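Local structure of caspase Nc subunit 1 (Drosophila melanogaster, 2FP3) at residues K87-L92 with V131-T136; H91-L96 with Q257-V262; P176-F181 with K305-N310; D232-Y237 with D274-T279. The protein acts as an initiator caspase, a cysteine protease that takes part in the cascade activating the caspases that carry out apoptosis. The protein carries 2 engineered substitutions. One frame throughout, in Å; residues are numbered along the deposited sequence.

In the fold
All four contacts lie in the caspase domain, around one face of its central mixed sheet. Contacts 1 and 2 share helix 82-95 and have centres about 9 Å apart; contacts 3 and 4 use the neighbouring parallel strands 177-181 and 233-237, with centres about 8 Å apart. Centres in different pairs are about 13 to 14 Å apart. Strand 130-139 of contact 1 pairs with strand 177-181, while Phe259 of contact 2 meets both Met180 and Thr279. Along the chain contact 1 closes before contacts 3 and 4 begin, and contact 2 alternates with both. Helices 82-95, 251-266 and 272-284 thus form one layer on the sheet that carries the catalytic loops.

Contact 1 of 4, residues K87-L92 with V131-T136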
# COMPACT_ATOMS: atom_id res chain seq x y z
N LYS A 87 -11.37 -0.40 6.75
CA LYS A 87 -11.72 -1.63 7.47
C LYS A 87 -11.08 -2.84 6.80
O LYS A 87 -10.48 -3.69 7.47
CB LYS A 87 -13.24 -1.82 7.50
CG LYS A 87 -14.02 -0.63 8.05
CD LYS A 87 -15.53 -0.85 7.92
CE LYS A 87 -16.34 0.41 8.23
NZ LYS A 87 -16.21 0.85 9.65
N SER A 88 -11.21 -2.93 5.48
CA SER A 88 -10.64 -4.04 4.74
C SER A 88 -9.12 -4.11 4.93
O SER A 88 -8.57 -5.16 5.25
CB SER A 88 -10.96 -3.89 3.25
OG SER A 88 -12.36 -3.95 3.01
N LEU A 89 -8.44 -2.98 4.73
CA LEU A 89 -7.00 -2.97 4.88
C LEU A 89 -6.58 -3.34 6.30
O LEU A 89 -5.70 -4.18 6.49
CB LEU A 89 -6.43 -1.60 4.50
CG LEU A 89 -6.47 -1.29 2.99
CD1 LEU A 89 -6.22 0.18 2.75
CD2 LEU A 89 -5.46 -2.16 2.27
N ILE A 90 -7.21 -2.71 7.29
CA ILE A 90 -6.86 -3.01 8.68
C ILE A 90 -7.07 -4.50 8.95
O ILE A 90 -6.17 -5.18 9.44
CB ILE A 90 -7.69 -2.16 9.67
CG1 ILE A 90 -7.19 -0.71 9.62
CG2 ILE A 90 -7.53 -2.69 11.10
CD1 ILE A 90 -8.13 0.30 10.25
N HIS A 91 -8.25 -5.00 8.63
CA HIS A 91 -8.52 -6.41 8.85
C HIS A 91 -7.44 -7.29 8.21
O HIS A 91 -6.85 -8.15 8.88
CB HIS A 91 -9.88 -6.79 8.27
CG HIS A 91 -10.09 -8.27 8.15
ND1 HIS A 91 -10.19 -9.09 9.26
CD2 HIS A 91 -10.13 -9.08 7.07
CE1 HIS A 91 -10.28 -10.35 8.86
NE2 HIS A 91 -10.25 -10.37 7.54
N LEU A 92 -7.19 -7.09 6.93
CA LEU A 92 -6.19 -7.86 6.20
C LEU A 92 -4.80 -7.84 6.82
O LEU A 92 -4.14 -8.88 6.93
CB LEU A 92 -6.08 -7.37 4.76
CG LEU A 92 -4.88 -7.91 3.97
CD1 LEU A 92 -5.04 -9.40 3.78
CD2 LEU A 92 -4.79 -7.20 2.61
N VAL A 131 4.68 -1.22 4.39
CA VAL A 131 3.64 -0.98 3.40
C VAL A 131 2.89 0.29 3.77
O VAL A 131 2.43 0.44 4.90
CB VAL A 131 2.61 -2.13 3.33
CG1 VAL A 131 1.49 -1.76 2.37
CG2 VAL A 131 3.28 -3.42 2.87
N MET A 132 2.81 1.22 2.83
CA MET A 132 2.06 2.44 3.08
C MET A 132 0.93 2.48 2.06
O MET A 132 1.13 2.17 0.89
CB MET A 132 2.93 3.70 2.91
CG MET A 132 2.13 5.01 3.03
SD MET A 132 3.00 6.55 2.58
CE MET A 132 3.11 6.39 0.80
N VAL A 133 -0.27 2.83 2.52
CA VAL A 133 -1.39 2.94 1.61
C VAL A 133 -1.99 4.32 1.82
O VAL A 133 -2.53 4.63 2.89
CB VAL A 133 -2.48 1.88 1.86
CG1 VAL A 133 -3.60 2.05 0.84
CG2 VAL A 133 -1.89 0.48 1.73
N LEU A 134 -1.85 5.17 0.80
CA LEU A 134 -2.38 6.52 0.85
C LEU A 134 -3.58 6.58 -0.06
O LEU A 134 -3.47 6.35 -1.27
CB LEU A 134 -1.33 7.53 0.40
CG LEU A 134 -1.78 8.99 0.25
CD1 LEU A 134 -2.29 9.51 1.60
CD2 LEU A 134 -0.63 9.84 -0.24
N MET A 135 -4.74 6.88 0.51
CA MET A 135 -5.97 6.96 -0.27
C MET A 135 -6.51 8.38 -0.25
O MET A 135 -6.97 8.86 0.78
CB MET A 135 -7.00 5.98 0.28
CG MET A 135 -6.54 4.55 0.16
SD MET A 135 -7.49 3.40 1.11
CE MET A 135 -6.95 3.84 2.79
N THR A 136 -6.43 9.04 -1.40
CA THR A 136 -6.90 10.41 -1.55
C THR A 136 -7.17 10.69 -3.04
O THR A 136 -7.28 9.77 -3.84
CB THR A 136 -5.84 11.40 -1.05
OG1 THR A 136 -6.32 12.75 -1.20
CG2 THR A 136 -4.57 11.24 -1.85
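Leu89 on helix 82-95 and Val133 and Met135 on strand 130-139 form part of the helix-on-sheet core of the caspase domain. One methyl does the touching on the helix side: Leu89 CD1 lies 3.7 Å from Val133 CG1, the two side chains reaching tip to tip. The same CD1 is 3.7 Å from Met135 CE and 3.8 Å from Met135 SD, so it meets the end of the thioether as well as the valine. In Met135 the bend at chi3 (-71°) lays the S-CE bond across the end of Leu89, with sulfur and methyl at almost the same distance. Helix 82-95 is the crossover of a beta-alpha-beta unit between the parallel strands 62-68 and 98-103, and strand 130-139 pairs with 62-68 on the side away from 98-103. Val133 and Met135, two residues apart, face the helix, whereas Met132 and Leu134 on the opposite face meet Phe181. Leu89 also packs on Met66 of strand 62-68. Met135 touches Ile256 of helix 251-266 as well as Pro182 and Phe183, and its side chain is about 9 Å from that of His137, the probable catalytic histidine.

Contact 2 of 4, residues H91-L96 with Q257-V262; sequences HLFQEL and QKFCQV
Leu92 of helix 82-95 meets Cys260 of helix 251-266 where the two segments approach most closely by backbone, Leu92 CA to Cys260 CA 6.4 Å. Leu92 CG stands anti to the backbone N (chi1 168°), which carries the CD2 methyl across to the cysteine, 3.9 Å from Cys260 SG and 3.9 Å from Cys260 CA. Cys260 SG in turn lies beside Leu89 and Ser88, about one helical turn earlier, so three residues of helix 82-95 pack against the sulfur. Looser contact follows at the rings: Leu92 CD2 to Phe259 CE2 is 4.3 Å, and Phe93 CZ comes to the edge of the Phe259 ring near its plane, 4.5 Å from Phe259 CE2. Leu92 CG lies over one face of the Phe93 ring, offset toward its rim. The axes of 91-95 and 257-262 run at 26°, with a closest approach of 10.7 Å. Away from this core, Gln261 is exposed and points away from helix 82-95, and Gln94 and Glu95 are partly exposed, while the buried His91 ring is held by hydrogen bonds to Val31 O and Pro34 O. With no hydrogen bond between the two segments, the contact between them rests on apolar side chains and their fit.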
# COMPACT_ATOMS: atom_id res chain seq x y z
N HIS A 91 -8.25 -5.00 8.63
CA HIS A 91 -8.52 -6.41 8.85
C HIS A 91 -7.44 -7.29 8.21
O HIS A 91 -6.85 -8.15 8.88
CB HIS A 91 -9.88 -6.79 8.27
CG HIS A 91 -10.09 -8.27 8.15
ND1 HIS A 91 -10.19 -9.09 9.26
CD2 HIS A 91 -10.13 -9.08 7.07
CE1 HIS A 91 -10.28 -10.35 8.86
NE2 HIS A 91 -10.25 -10.37 7.54
N LEU A 92 -7.19 -7.09 6.93
CA LEU A 92 -6.19 -7.86 6.20
C LEU A 92 -4.80 -7.84 6.82
O LEU A 92 -4.14 -8.88 6.93
CB LEU A 92 -6.08 -7.37 4.76
CG LEU A 92 -4.88 -7.91 3.97
CD1 LEU A 92 -5.04 -9.40 3.78
CD2 LEU A 92 -4.79 -7.20 2.61
N PHE A 93 -4.35 -6.65 7.22
CA PHE A 93 -3.02 -6.57 7.80
C PHE A 93 -2.92 -7.05 9.23
O PHE A 93 -1.82 -7.38 9.70
CB PHE A 93 -2.43 -5.16 7.59
CG PHE A 93 -2.00 -4.91 6.17
CD1 PHE A 93 -2.88 -4.35 5.25
CD2 PHE A 93 -0.77 -5.38 5.72
CE1 PHE A 93 -2.55 -4.27 3.90
CE2 PHE A 93 -0.42 -5.30 4.36
CZ PHE A 93 -1.32 -4.74 3.45
N GLN A 94 -4.05 -7.11 9.93
CA GLN A 94 -4.03 -7.65 11.29
C GLN A 94 -3.77 -9.14 11.17
O GLN A 94 -3.04 -9.73 11.97
CB GLN A 94 -5.36 -7.43 12.00
CG GLN A 94 -5.54 -6.03 12.53
CD GLN A 94 -6.74 -5.92 13.45
OE1 GLN A 94 -7.84 -6.37 13.12
NE2 GLN A 94 -6.53 -5.31 14.62
N GLU A 95 -4.35 -9.76 10.14
CA GLU A 95 -4.18 -11.18 9.90
C GLU A 95 -2.78 -11.45 9.35
O GLU A 95 -2.29 -12.59 9.41
CB GLU A 95 -5.24 -11.67 8.92
CG GLU A 95 -6.66 -11.34 9.37
CD GLU A 95 -7.06 -12.08 10.64
OE1 GLU A 95 -7.94 -11.57 11.37
OE2 GLU A 95 -6.53 -13.17 10.90
N LEU A 96 -2.12 -10.43 8.81
CA LEU A 96 -0.76 -10.62 8.32
C LEU A 96 0.18 -10.30 9.48
O LEU A 96 1.40 -10.35 9.35
CB LEU A 96 -0.46 -9.71 7.12
CG LEU A 96 -1.30 -9.93 5.86
CD1 LEU A 96 -0.74 -9.07 4.73
CD2 LEU A 96 -1.28 -11.38 5.47
N GLN A 257 -10.41 -3.27 -2.70
CA GLN A 257 -11.22 -4.41 -2.29
C GLN A 257 -10.73 -5.69 -2.93
O GLN A 257 -10.55 -6.71 -2.26
CB GLN A 257 -12.69 -4.17 -2.63
CG GLN A 257 -13.30 -3.00 -1.87
CD GLN A 257 -13.17 -3.15 -0.36
OE1 GLN A 257 -12.73 -2.22 0.33
NE2 GLN A 257 -13.54 -4.31 0.16
N LYS A 258 -10.50 -5.64 -4.24
CA LYS A 258 -10.04 -6.81 -4.98
C LYS A 258 -8.68 -7.24 -4.45
O LYS A 258 -8.37 -8.43 -4.37
CB LYS A 258 -9.95 -6.47 -6.47
CG LYS A 258 -10.02 -7.70 -7.36
CD LYS A 258 -11.35 -8.43 -7.16
CE LYS A 258 -11.35 -9.77 -7.90
NZ LYS A 258 -12.63 -10.52 -7.75
N PHE A 259 -7.87 -6.25 -4.09
CA PHE A 259 -6.55 -6.52 -3.55
C PHE A 259 -6.65 -7.32 -2.25
O PHE A 259 -5.99 -8.35 -2.09
CB PHE A 259 -5.80 -5.21 -3.27
CG PHE A 259 -4.49 -5.41 -2.59
CD1 PHE A 259 -3.48 -6.16 -3.20
CD2 PHE A 259 -4.25 -4.86 -1.34
CE1 PHE A 259 -2.26 -6.36 -2.56
CE2 PHE A 259 -3.03 -5.06 -0.69
CZ PHE A 259 -2.03 -5.81 -1.31
N CYS A 260 -7.48 -6.84 -1.33
CA CYS A 260 -7.66 -7.52 -0.06
C CYS A 260 -8.25 -8.90 -0.27
O CYS A 260 -7.89 -9.84 0.44
CB CYS A 260 -8.56 -6.70 0.86
SG CYS A 260 -7.83 -5.14 1.39
N GLN A 261 -9.15 -9.03 -1.24
CA GLN A 261 -9.75 -10.33 -1.51
C GLN A 261 -8.66 -11.30 -1.97
O GLN A 261 -8.53 -12.39 -1.42
CB GLN A 261 -10.84 -10.24 -2.58
CG GLN A 261 -11.95 -9.24 -2.26
CD GLN A 261 -13.11 -9.29 -3.24
OE1 GLN A 261 -12.92 -9.33 -4.46
NE2 GLN A 261 -14.33 -9.27 -2.71
N VAL A 262 -7.89 -10.88 -2.97
CA VAL A 262 -6.80 -11.69 -3.52
C VAL A 262 -5.74 -11.99 -2.47
O VAL A 262 -5.18 -13.08 -2.43
CB VAL A 262 -6.12 -10.98 -4.72
CG1 VAL A 262 -4.94 -11.82 -5.23
CG2 VAL A 262 -7.15 -10.75 -5.84

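Contact 3 of 4, residues P176-F181 with K305-N310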
# COMPACT_ATOMS: atom_id res chain seq x y z
N PRO A 176 11.80 -4.76 2.15
CA PRO A 176 10.70 -4.65 1.19
C PRO A 176 9.83 -3.43 1.49
O PRO A 176 9.31 -3.30 2.60
CB PRO A 176 9.91 -5.94 1.40
CG PRO A 176 10.83 -6.85 2.18
CD PRO A 176 11.68 -5.95 3.01
N LYS A 177 9.68 -2.54 0.51
CA LYS A 177 8.84 -1.34 0.68
C LYS A 177 7.73 -1.30 -0.38
O LYS A 177 8.00 -1.28 -1.59
CB LYS A 177 9.69 -0.07 0.61
CG LYS A 177 10.75 0.03 1.70
CD LYS A 177 11.56 1.31 1.58
CE LYS A 177 12.53 1.24 0.43
NZ LYS A 177 13.56 0.21 0.71
N VAL A 178 6.48 -1.29 0.07
CA VAL A 178 5.33 -1.27 -0.83
C VAL A 178 4.56 0.01 -0.62
O VAL A 178 3.91 0.18 0.40
CB VAL A 178 4.39 -2.48 -0.56
CG1 VAL A 178 3.28 -2.55 -1.63
CG2 VAL A 178 5.20 -3.79 -0.56
N LEU A 179 4.63 0.91 -1.60
CA LEU A 179 3.94 2.20 -1.52
C LEU A 179 2.72 2.13 -2.44
O LEU A 179 2.85 1.97 -3.65
CB LEU A 179 4.88 3.32 -1.97
CG LEU A 179 6.28 3.30 -1.33
CD1 LEU A 179 7.14 4.41 -1.94
CD2 LEU A 179 6.19 3.47 0.17
N MET A 180 1.53 2.24 -1.85
CA MET A 180 0.29 2.13 -2.62
C MET A 180 -0.58 3.38 -2.68
O MET A 180 -0.96 3.93 -1.64
CB MET A 180 -0.57 0.99 -2.08
CG MET A 180 0.12 -0.36 -2.09
SD MET A 180 -1.03 -1.69 -1.70
CE MET A 180 -1.76 -2.00 -3.32
N PHE A 181 -0.89 3.81 -3.90
CA PHE A 181 -1.73 4.98 -4.13
C PHE A 181 -2.88 4.54 -5.03
O PHE A 181 -2.91 4.86 -6.21
CB PHE A 181 -0.93 6.08 -4.82
CG PHE A 181 0.38 6.36 -4.19
CD1 PHE A 181 1.51 5.61 -4.53
CD2 PHE A 181 0.51 7.37 -3.24
CE1 PHE A 181 2.75 5.87 -3.95
CE2 PHE A 181 1.74 7.63 -2.66
CZ PHE A 181 2.86 6.88 -3.01
N LYS A 305 13.60 -9.34 -5.18
CA LYS A 305 13.42 -10.61 -4.50
C LYS A 305 11.92 -10.86 -4.36
O LYS A 305 11.12 -9.93 -4.46
CB LYS A 305 14.05 -10.59 -3.10
CG LYS A 305 15.56 -10.42 -3.08
CD LYS A 305 16.04 -10.30 -1.64
CE LYS A 305 17.54 -10.13 -1.54
NZ LYS A 305 17.95 -10.13 -0.11
N LYS A 306 11.53 -12.11 -4.13
CA LYS A 306 10.12 -12.42 -3.96
C LYS A 306 9.67 -11.97 -2.57
O LYS A 306 10.46 -11.98 -1.61
CB LYS A 306 9.88 -13.93 -4.10
CG LYS A 306 10.33 -14.54 -5.42
CD LYS A 306 9.41 -14.20 -6.58
CE LYS A 306 9.97 -14.79 -7.88
NZ LYS A 306 9.14 -14.53 -9.08
N LEU A 307 8.41 -11.57 -2.47
CA LEU A 307 7.87 -11.16 -1.19
C LEU A 307 6.70 -12.04 -0.80
O LEU A 307 5.58 -11.87 -1.31
CB LEU A 307 7.41 -9.69 -1.22
CG LEU A 307 6.74 -9.25 0.09
CD1 LEU A 307 7.67 -9.55 1.25
CD2 LEU A 307 6.41 -7.79 0.06
N TYR A 308 6.95 -13.00 0.08
CA TYR A 308 5.90 -13.88 0.59
C TYR A 308 5.59 -13.32 1.98
O TYR A 308 6.50 -13.00 2.74
CB TYR A 308 6.38 -15.33 0.72
CG TYR A 308 6.50 -16.04 -0.60
CD1 TYR A 308 7.72 -16.12 -1.27
CD2 TYR A 308 5.37 -16.62 -1.22
CE1 TYR A 308 7.83 -16.75 -2.51
CE2 TYR A 308 5.47 -17.26 -2.46
CZ TYR A 308 6.70 -17.32 -3.10
OH TYR A 308 6.81 -17.96 -4.32
N PHE A 309 4.31 -13.18 2.29
CA PHE A 309 3.92 -12.64 3.58
C PHE A 309 3.87 -13.70 4.69
O PHE A 309 3.89 -13.35 5.88
CB PHE A 309 2.56 -11.93 3.43
CG PHE A 309 2.63 -10.61 2.70
CD1 PHE A 309 3.13 -9.47 3.34
CD2 PHE A 309 2.22 -10.51 1.38
CE1 PHE A 309 3.22 -8.25 2.66
CE2 PHE A 309 2.31 -9.30 0.69
CZ PHE A 309 2.81 -8.17 1.33
N ASN A 310 3.83 -14.97 4.30
CA ASN A 310 3.76 -16.08 5.25
C ASN A 310 2.80 -15.75 6.39
O ASN A 310 3.14 -15.87 7.57
CB ASN A 310 5.15 -16.38 5.81
CG ASN A 310 6.14 -16.81 4.74
OD1 ASN A 310 5.83 -17.67 3.92
ND2 ASN A 310 7.33 -16.22 4.75
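An apolar contact joins Pro176, just before central strand 177-181 of the caspase sheet, and Val178 within it to Leu307 in the chain that follows the sheet's last strand, 297-301. A single methyl bridges the two residues: Leu307 CD2 is 4.2 Å from Pro176 CB and likewise 4.2 Å from Val178 CG2. With CG anti to the backbone N (chi1 176°), Leu307 reaches from residues 305-310 toward the strand. At its flank, Leu307 CG sits 4.3 Å above one face of the Phe309 ring, offset toward the rim, and the ring lines the side of the leucine from within the same segment. The contact is apolar and loosely spaced, with the nearest backbones at Pro176 CA and Leu307 CA still 7.5 Å apart. Further along, the buried side-chain amide of Asn310 is bound at both ends, by His43 N and Met55 O. Lys177 points away from Leu307, and its NZ hydrogen-bonds to Leu172 O and Ala231 O. Strand 177-181 runs between strands 130-139 and 233-237, parallel to both; on the Leu307 side of the sheet Met180 reaches Tyr255 and Phe259 of helix 251-266, the helix whose Met263 touches Phe309.

Contact 4 of 4, residues D232-Y237 with D274-T279; sequences DTLVCY and DILKKT
Leu276 keeps CG anti to its carbonyl carbon (chi1 -70°) and carries on extended, chi2 177°, which carries its CD1 methyl from the helix to Cys236 and Leu234. Those two residues point back from strand 233-237, where the helical layer of the caspase fold lies on the central sheet, here through helix 272-284. The sulfur makes the nearest approach: Cys236 SG is 3.6 Å from Leu276 CD1 and 4.0 Å from Leu276 CD2, so it meets both branches of the isopropyl end. Leu234 touches more lightly, its CD1 4.0 Å from Leu276 CD1, as the two leucine side chains cross obliquely. Val235, between them in the strand, points away and packs on Phe181 on the other side of the sheet. Strand 233-237 pairs in parallel with 177-181 and antiparallel with 297-301. Where the strand begins, Asp232 just before it and Thr233 both face Leu301, as in a G1 beta bulge. Tyr298 of strand 297-301 touches all three contact residues, while Met180 and Tyr255 also meet Cys236. The Cys236 side chain is about 9 Å from that of Ala184, the engineered residue at the inferred active-site position. Within the helix, Thr279 OG1 donates to Ile275 O at 2.7 Å, from 41° above the carbonyl plane, and that oxygen also accepts a hydrogen bond from backbone Thr279 N.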
# COMPACT_ATOMS: atom_id res chain seq x y z
N ASP A 232 14.46 -1.93 -3.57
CA ASP A 232 13.52 -2.79 -2.87
C ASP A 232 12.16 -2.11 -2.69
O ASP A 232 11.54 -2.19 -1.62
CB ASP A 232 14.12 -3.14 -1.51
CG ASP A 232 15.51 -3.73 -1.64
OD1 ASP A 232 15.62 -4.92 -2.01
OD2 ASP A 232 16.49 -3.01 -1.39
N THR A 233 11.68 -1.46 -3.73
CA THR A 233 10.41 -0.77 -3.62
C THR A 233 9.42 -1.05 -4.73
O THR A 233 9.79 -1.18 -5.90
CB THR A 233 10.64 0.76 -3.54
OG1 THR A 233 11.57 1.05 -2.49
CG2 THR A 233 9.34 1.49 -3.28
N LEU A 234 8.15 -1.14 -4.36
CA LEU A 234 7.08 -1.33 -5.32
C LEU A 234 6.14 -0.14 -5.16
O LEU A 234 5.81 0.25 -4.02
CB LEU A 234 6.29 -2.61 -5.05
CG LEU A 234 6.95 -3.98 -5.30
CD1 LEU A 234 5.92 -5.07 -4.96
CD2 LEU A 234 7.41 -4.12 -6.75
N VAL A 235 5.74 0.46 -6.28
CA VAL A 235 4.80 1.57 -6.25
C VAL A 235 3.59 1.08 -7.01
O VAL A 235 3.65 0.82 -8.21
CB VAL A 235 5.36 2.84 -6.92
CG1 VAL A 235 4.31 3.95 -6.89
CG2 VAL A 235 6.61 3.29 -6.18
N CYS A 236 2.48 0.93 -6.30
CA CYS A 236 1.25 0.41 -6.88
C CYS A 236 0.21 1.48 -7.13
O CYS A 236 0.02 2.38 -6.31
CB CYS A 236 0.69 -0.68 -5.96
SG CYS A 236 1.98 -1.82 -5.42
N TYR A 237 -0.46 1.38 -8.27
CA TYR A 237 -1.48 2.34 -8.67
C TYR A 237 -2.73 1.61 -9.12
O TYR A 237 -2.69 0.41 -9.40
CB TYR A 237 -1.01 3.17 -9.86
CG TYR A 237 0.42 3.66 -9.82
CD1 TYR A 237 0.77 4.77 -9.08
CD2 TYR A 237 1.41 3.03 -10.58
CE1 TYR A 237 2.07 5.27 -9.08
CE2 TYR A 237 2.72 3.51 -10.59
CZ TYR A 237 3.04 4.63 -9.83
OH TYR A 237 4.32 5.14 -9.83
N ASP A 274 2.86 -11.47 -7.86
CA ASP A 274 1.87 -12.33 -8.51
C ASP A 274 0.49 -11.84 -8.09
O ASP A 274 -0.44 -11.75 -8.90
CB ASP A 274 2.06 -13.78 -8.06
CG ASP A 274 2.93 -14.58 -9.00
OD1 ASP A 274 3.74 -13.97 -9.73
OD2 ASP A 274 2.81 -15.82 -9.01
N ILE A 275 0.37 -11.51 -6.81
CA ILE A 275 -0.88 -11.02 -6.27
C ILE A 275 -1.31 -9.71 -6.94
O ILE A 275 -2.48 -9.53 -7.24
CB ILE A 275 -0.76 -10.84 -4.74
CG1 ILE A 275 -0.82 -12.23 -4.08
CG2 ILE A 275 -1.86 -9.93 -4.22
CD1 ILE A 275 -0.52 -12.24 -2.58
N LEU A 276 -0.35 -8.82 -7.19
CA LEU A 276 -0.64 -7.54 -7.84
C LEU A 276 -1.10 -7.77 -9.27
O LEU A 276 -1.99 -7.08 -9.74
CB LEU A 276 0.59 -6.61 -7.83
CG LEU A 276 1.02 -6.04 -6.48
CD1 LEU A 276 2.28 -5.22 -6.63
CD2 LEU A 276 -0.09 -5.18 -5.90
N LYS A 277 -0.50 -8.72 -9.97
CA LYS A 277 -0.93 -9.01 -11.33
C LYS A 277 -2.35 -9.58 -11.26
O LYS A 277 -3.20 -9.22 -12.07
CB LYS A 277 -0.02 -10.02 -12.02
CG LYS A 277 1.36 -9.49 -12.41
CD LYS A 277 2.20 -10.65 -12.94
CE LYS A 277 3.68 -10.37 -12.87
NZ LYS A 277 4.18 -10.19 -11.51
N LYS A 278 -2.60 -10.45 -10.28
CA LYS A 278 -3.93 -11.04 -10.10
C LYS A 278 -4.92 -9.93 -9.78
O LYS A 278 -6.03 -9.91 -10.29
CB LYS A 278 -3.94 -12.04 -8.94
CG LYS A 278 -4.48 -13.43 -9.29
CD LYS A 278 -5.92 -13.39 -9.76
CE LYS A 278 -6.36 -14.77 -10.25
NZ LYS A 278 -7.67 -14.74 -10.96
N THR A 279 -4.51 -9.00 -8.93
CA THR A 279 -5.38 -7.89 -8.58
C THR A 279 -5.71 -7.09 -9.84
O THR A 279 -6.88 -6.81 -10.12
CB THR A 279 -4.70 -6.98 -7.54
OG1 THR A 279 -4.37 -7.75 -6.39
CG2 THR A 279 -5.62 -5.84 -7.13